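Local coordinates for 3-keto-5-aminohexanoate cleavage enzyme (Burkholderia xenovorans LB400, PDB 3E49), which is a zinc-dependent TIM-barrel enzyme of the beta-keto acid cleavage family that probably cleaves 3-keto-5-aminohexanoate, at residues A[174-177]-A[178-182]; A[218-221]-A[222-226]; A[296-300]-A[301-305]. All blocks are in the same frame, centred on the assembly; numbering follows the deposited sequence.

Overall arrangement
All three interactions are short-range contacts at helices of a TIM barrel, but they sit at different depths. Interaction 1 is buried at the start of helix 176-187, close to the zinc site, and relies on aromatic rings and an aspartate shared with the second subunit. Interaction 2, partly buried at the end of helix 211-225, combines a salt bridge with a weak, bent hydrogen bond and a water link with an apolar side that packs on helix 176-187, so interactions 1 and 2 touch. Interaction 3 stands apart, its centre about 24 Å from that of interaction 1. There helix 294-301 ends in a glycine-based Schellman motif with one side open to solvent, and no other chain touches it.

Interaction 1 (A[174-177]-A[178-182]); sequences YDTS and HLYNL
Tyr174 and His178 meet where the chain leaves strand 168-173 and enters helix 176-187. Their rings approach rim to rim, neither lying over the other: the centroids are 5.8 Å apart, the planes are inclined at 80°, and Tyr174 CD1 comes within 3.7 Å of His178 CE1. Histidine can reach back to this loop because its CG stands beside its own backbone N (chi1 -71°), and one imidazole face then covers Asp175 N, a buried amide with no polar partner in the model. Farther into the helix, the CG2 methyl of Thr176 lies alongside the Tyr180 ring, 3.9 Å from CE2. The first helical turn closes with Tyr180 N giving Thr176 O an almost straight bond of 3.1 Å.

Asp175 suits this place because its two oxygens can serve several donors: OD1 takes the N-H of Thr176 at 2.7 Å from above the carboxylate plane, and the carboxylate also bonds Thr176 OG1 and Ser177 N of the second subunit. The exchange is reciprocal, so two helix starts are joined across the interface. Tyr180 OH adds a bond to Asp213 of that subunit. The side chain of Tyr174 lies about 6 Å from the zinc ion, at the C-terminal strand ends where TIM barrels carry their active sites. On the barrel side of the helix Leu179 packs against Val197 of strand 195-201 and Met217 and Thr220 of helix 211-225.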
# COMPACT_ATOMS: atom_id res chain seq x y z
N TYR A 174 18.22 -2.73 -3.40
CA TYR A 174 17.72 -3.93 -2.73
C TYR A 174 16.69 -3.71 -1.64
O TYR A 174 16.21 -4.68 -1.02
CB TYR A 174 18.89 -4.69 -2.11
CG TYR A 174 19.91 -5.18 -3.11
CD1 TYR A 174 20.82 -4.30 -3.69
CD2 TYR A 174 19.98 -6.52 -3.44
CE1 TYR A 174 21.78 -4.77 -4.60
CE2 TYR A 174 20.93 -6.99 -4.33
CZ TYR A 174 21.83 -6.10 -4.91
OH TYR A 174 22.75 -6.61 -5.77
N ASP A 175 16.37 -2.46 -1.35
CA ASP A 175 15.39 -2.14 -0.32
C ASP A 175 15.01 -0.67 -0.41
O ASP A 175 15.62 0.08 -1.16
CB ASP A 175 15.93 -2.46 1.06
CG ASP A 175 14.81 -2.78 2.06
OD1 ASP A 175 13.59 -2.58 1.75
OD2 ASP A 175 15.13 -3.23 3.15
N THR A 176 14.04 -0.25 0.40
CA THR A 176 13.55 1.14 0.38
C THR A 176 14.68 2.12 0.65
O THR A 176 14.81 3.17 -0.03
CB THR A 176 12.52 1.39 1.45
OG1 THR A 176 11.85 0.16 1.83
CG2 THR A 176 11.52 2.51 1.01
N SER A 177 15.55 1.77 1.61
CA SER A 177 16.65 2.65 2.02
C SER A 177 17.51 2.99 0.83
O SER A 177 18.02 4.11 0.76
CB SER A 177 17.50 2.03 3.12
OG SER A 177 18.07 0.84 2.70
N HIS A 178 17.63 2.06 -0.12
CA HIS A 178 18.46 2.31 -1.33
C HIS A 178 17.91 3.37 -2.25
O HIS A 178 18.70 4.11 -2.91
CB HIS A 178 18.70 1.01 -2.08
CG HIS A 178 19.64 0.07 -1.37
ND1 HIS A 178 20.18 -1.04 -1.98
CD2 HIS A 178 20.13 0.09 -0.11
CE1 HIS A 178 20.96 -1.66 -1.13
NE2 HIS A 178 20.95 -1.01 0.02
N LEU A 179 16.58 3.42 -2.37
CA LEU A 179 15.91 4.45 -3.16
C LEU A 179 16.09 5.79 -2.49
O LEU A 179 16.34 6.79 -3.14
CB LEU A 179 14.43 4.13 -3.34
CG LEU A 179 14.09 2.84 -4.09
CD1 LEU A 179 12.54 2.62 -3.97
CD2 LEU A 179 14.61 2.89 -5.55
N TYR A 180 15.95 5.82 -1.18
CA TYR A 180 16.22 7.04 -0.43
C TYR A 180 17.69 7.46 -0.52
O TYR A 180 18.01 8.66 -0.61
CB TYR A 180 15.77 6.88 0.99
CG TYR A 180 14.30 7.11 1.20
CD1 TYR A 180 13.77 8.41 1.21
CD2 TYR A 180 13.43 6.04 1.49
CE1 TYR A 180 12.41 8.63 1.44
CE2 TYR A 180 12.08 6.26 1.73
CZ TYR A 180 11.59 7.56 1.74
OH TYR A 180 10.26 7.75 1.99
N ASN A 181 18.60 6.48 -0.54
CA ASN A 181 20.02 6.82 -0.64
C ASN A 181 20.25 7.44 -2.03
O ASN A 181 20.94 8.45 -2.13
CB ASN A 181 20.93 5.61 -0.44
CG ASN A 181 20.92 5.08 0.94
OD1 ASN A 181 20.48 5.72 1.87
ND2 ASN A 181 21.48 3.89 1.11
N LEU A 182 19.62 6.89 -3.08
CA LEU A 182 19.77 7.46 -4.42
C LEU A 182 19.20 8.86 -4.44
O LEU A 182 19.80 9.75 -5.05
CB LEU A 182 19.08 6.60 -5.49
CG LEU A 182 19.09 7.03 -6.96
CD1 LEU A 182 20.49 7.23 -7.49
CD2 LEU A 182 18.31 5.99 -7.79

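Interaction 2 (A[218-221]-A[222-226]); sequences RRTA and DRLFG
Arg218 and Asp222 form a salt bridge between successive turns of helix 211-225, in the outer helical layer of the TIM barrel. The bond from Arg218 NE to Asp222 OD2 measures 3.1 Å but is weak, bent to 120° at the hydrogen, with the guanidinium and carboxylate planes 76° apart. Both groups have second partners: Arg218 NH1 bonds Gln250 and Asp222 OD1 takes the hydroxyl of Tyr229. Arg218, Tyr229 and Gln250 line the pocket holding 2-ethoxyethanol, probably a crystallisation additive.

On another side of the helix a water links Thr220 and Arg223, donating at 3.0 Å to Thr220 OG1, which also bonds His216 O, and accepting from Arg223 NH2 at 2.7 Å. The arginine chain bends at chi3 (66°) to bring its guanidinium over the preceding turn, with the water at its edge and in its plane. Apolar contacts make up another side. Thr220 CG2 lies alongside Leu224 CD1 at 3.7 Å, the small Ala221 lets the ring of Phe225 come close, CD2 4.1 Å from its CB, and Leu224 CB sits over the centre of one face of the Phe225 ring. Gly226 first leaves helical backbone angles, with a positive phi easy for a residue without CB.

Thr220, Leu224 and Phe225 rest on helix 176-187, against Leu179, Tyr180 and Leu182 respectively, while Arg218 and Ala221 lean on Tyr229 of strand 229-235, completing the beta-alpha-beta packing.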
# COMPACT_ATOMS: atom_id res chain seq x y z
N ARG A 218 7.93 0.56 -6.10
CA ARG A 218 7.46 1.47 -7.16
C ARG A 218 6.89 2.77 -6.62
O ARG A 218 7.13 3.85 -7.13
CB ARG A 218 6.38 0.82 -8.00
CG ARG A 218 6.03 1.72 -9.17
CD ARG A 218 4.69 1.41 -9.74
NE ARG A 218 4.46 2.38 -10.79
CZ ARG A 218 3.51 2.32 -11.71
NH1 ARG A 218 2.66 1.32 -11.75
NH2 ARG A 218 3.44 3.27 -12.63
N ARG A 219 6.06 2.67 -5.59
CA ARG A 219 5.45 3.85 -4.99
C ARG A 219 6.51 4.81 -4.47
O ARG A 219 6.39 6.04 -4.63
CB ARG A 219 4.61 3.26 -3.79
CG ARG A 219 3.83 4.07 -2.93
CD ARG A 219 3.41 3.14 -1.78
NE ARG A 219 2.54 2.07 -2.24
CZ ARG A 219 2.49 0.85 -1.68
NH1 ARG A 219 3.31 0.52 -0.71
NH2 ARG A 219 1.67 -0.07 -2.16
N THR A 220 7.59 4.26 -3.90
CA THR A 220 8.65 5.05 -3.28
C THR A 220 9.37 5.77 -4.40
O THR A 220 9.56 6.97 -4.31
CB THR A 220 9.61 4.23 -2.58
OG1 THR A 220 8.87 3.58 -1.50
CG2 THR A 220 10.74 5.05 -1.94
N ALA A 221 9.75 4.97 -5.35
CA ALA A 221 10.50 5.53 -6.55
C ALA A 221 9.63 6.56 -7.23
O ALA A 221 10.15 7.65 -7.62
CB ALA A 221 10.89 4.41 -7.46
N ASP A 222 8.36 6.25 -7.48
CA ASP A 222 7.50 7.23 -8.15
C ASP A 222 7.48 8.57 -7.40
O ASP A 222 7.56 9.64 -8.00
CB ASP A 222 6.05 6.75 -8.27
CG ASP A 222 5.85 5.70 -9.32
OD1 ASP A 222 6.75 5.49 -10.16
OD2 ASP A 222 4.77 5.06 -9.34
N ARG A 223 7.40 8.48 -6.08
CA ARG A 223 7.37 9.68 -5.27
C ARG A 223 8.69 10.43 -5.24
O ARG A 223 8.70 11.66 -5.27
CB ARG A 223 6.98 9.35 -3.85
CG ARG A 223 6.71 10.61 -3.05
CD ARG A 223 6.22 10.30 -1.65
NE ARG A 223 7.24 9.66 -0.85
CZ ARG A 223 7.27 8.37 -0.50
NH1 ARG A 223 6.33 7.50 -0.86
NH2 ARG A 223 8.28 7.96 0.23
N LEU A 224 9.81 9.71 -5.21
CA LEU A 224 11.11 10.35 -5.10
C LEU A 224 11.62 10.89 -6.42
O LEU A 224 12.25 11.93 -6.45
CB LEU A 224 12.16 9.38 -4.52
CG LEU A 224 11.94 8.91 -3.09
CD1 LEU A 224 12.95 7.86 -2.71
CD2 LEU A 224 11.99 10.09 -2.12
N PHE A 225 11.35 10.18 -7.48
CA PHE A 225 11.92 10.51 -8.80
C PHE A 225 10.92 10.92 -9.87
O PHE A 225 11.33 11.44 -10.91
CB PHE A 225 12.74 9.32 -9.33
CG PHE A 225 13.72 8.80 -8.34
CD1 PHE A 225 14.71 9.62 -7.87
CD2 PHE A 225 13.61 7.52 -7.84
CE1 PHE A 225 15.60 9.18 -6.91
CE2 PHE A 225 14.48 7.08 -6.87
CZ PHE A 225 15.49 7.92 -6.42
N GLY A 226 9.63 10.68 -9.64
CA GLY A 226 8.62 11.08 -10.62
C GLY A 226 8.92 10.44 -11.96
O GLY A 226 9.22 9.25 -12.05
O HOH W 1 7.77 5.38 0.59

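Interaction 3 (A[296-300]-A[301-305]); sequences EARTM and LGLKG
Arg298 and Leu303 bracket a Schellman motif, the turn with which helix 294-301 ends. One of its two defining bonds runs from Leu303 N back to Arg298 O, 2.8 Å long, nearly straight at 169° and lying in the carbonyl plane. The residue between helix and loop is Gly302, whose backbone takes a positive phi of 64°; lacking CB, glycine adopts this conformation with little strain and so lets the chain turn away from the helix axis.

The tight part of the contact is the side where the two ends meet. Leu303 crosses the aliphatic stem of Arg298 at about a right angle, its CB 3.9 Å from Arg298 CG, which is the apolar pair expected to accompany this type of helix end. An arginine serves well here because its methylene groups pack against leucine while the charged tip reaches on: NE forms a salt bridge with Glu108 and NH1 bonds the carbonyl of Asp80. Glu108 also accepts the N-H of Gly305, tying the arginine to the departing loop. Gly305 has backbone angles at which a CB would press on the preceding carbonyl oxygen, so the residue type again follows from the path of the chain. Leu301 is buried as well. Its N gives Ala297 O a regular helical bond at 2.8 Å, and its side chain folds back beside the same oxygen, with CG 3.4 Å away. Both Arg298 and Leu303 lean on Val82 of strand 82-85.

The opposite character belongs to Thr299 and Gly302, which are exposed to solvent and joined by backbone alone. Here the other defining bond of the motif is made, Gly302 N reaching Thr299 O over a long 3.3 Å and approaching from well above the carbonyl plane.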
# COMPACT_ATOMS: atom_id res chain seq x y z
N GLU A 296 16.99 1.63 -28.99
CA GLU A 296 15.88 2.17 -28.18
C GLU A 296 16.24 2.28 -26.71
O GLU A 296 15.85 3.25 -26.04
CB GLU A 296 14.62 1.32 -28.38
CG GLU A 296 13.97 1.55 -29.74
CD GLU A 296 12.94 0.50 -30.12
OE1 GLU A 296 13.01 -0.68 -29.69
OE2 GLU A 296 12.03 0.85 -30.89
N ALA A 297 16.92 1.28 -26.17
CA ALA A 297 17.33 1.31 -24.75
C ALA A 297 18.32 2.45 -24.52
O ALA A 297 18.24 3.17 -23.53
CB ALA A 297 17.92 -0.05 -24.31
N ARG A 298 19.22 2.66 -25.46
CA ARG A 298 20.17 3.76 -25.34
C ARG A 298 19.49 5.12 -25.25
O ARG A 298 19.94 5.99 -24.49
CB ARG A 298 21.16 3.74 -26.51
CG ARG A 298 22.20 2.66 -26.37
CD ARG A 298 23.22 2.69 -27.50
NE ARG A 298 24.28 1.72 -27.22
CZ ARG A 298 24.34 0.49 -27.71
NH1 ARG A 298 23.43 0.07 -28.59
NH2 ARG A 298 25.32 -0.31 -27.34
N THR A 299 18.42 5.30 -26.03
CA THR A 299 17.65 6.55 -26.03
C THR A 299 16.92 6.66 -24.70
O THR A 299 17.03 7.67 -24.00
CB THR A 299 16.64 6.60 -27.18
OG1 THR A 299 17.32 6.48 -28.43
CG2 THR A 299 15.88 7.90 -27.16
N MSE A 300 16.24 5.59 -24.32
CA MSE A 300 15.50 5.60 -23.05
C MSE A 300 16.39 5.89 -21.83
O MSE A 300 15.98 6.59 -20.89
CB MSE A 300 14.79 4.26 -22.86
CG MSE A 300 13.68 4.04 -23.86
SE MSE A 300 13.11 2.23 -24.10
CE MSE A 300 12.11 2.10 -22.41
N LEU A 301 17.59 5.33 -21.86
CA LEU A 301 18.56 5.45 -20.76
C LEU A 301 19.60 6.58 -20.85
O LEU A 301 20.39 6.76 -19.93
CB LEU A 301 19.25 4.10 -20.57
CG LEU A 301 18.36 2.91 -20.19
CD1 LEU A 301 19.18 1.61 -20.08
CD2 LEU A 301 17.62 3.20 -18.88
N GLY A 302 19.57 7.35 -21.95
CA GLY A 302 20.50 8.47 -22.19
C GLY A 302 21.95 8.00 -22.30
O GLY A 302 22.84 8.65 -21.78
N LEU A 303 22.17 6.89 -22.99
CA LEU A 303 23.50 6.27 -23.05
C LEU A 303 24.43 6.91 -24.12
O LEU A 303 23.96 7.47 -25.11
CB LEU A 303 23.36 4.76 -23.25
CG LEU A 303 22.66 3.99 -22.10
CD1 LEU A 303 22.76 2.52 -22.41
CD2 LEU A 303 23.27 4.32 -20.76
N LYS A 304 25.75 6.79 -23.91
CA LYS A 304 26.74 7.47 -24.77
C LYS A 304 27.03 6.87 -26.16
O LYS A 304 27.57 7.55 -27.04
CB LYS A 304 28.03 7.68 -24.00
CG LYS A 304 28.80 6.42 -23.64
CD LYS A 304 30.06 6.78 -22.86
CE LYS A 304 30.72 5.54 -22.32
NZ LYS A 304 32.09 5.80 -21.71
N GLY A 305 26.65 5.61 -26.39
CA GLY A 305 26.87 5.00 -27.69
C GLY A 305 27.91 3.89 -27.64
O GLY A 305 28.91 4.00 -26.91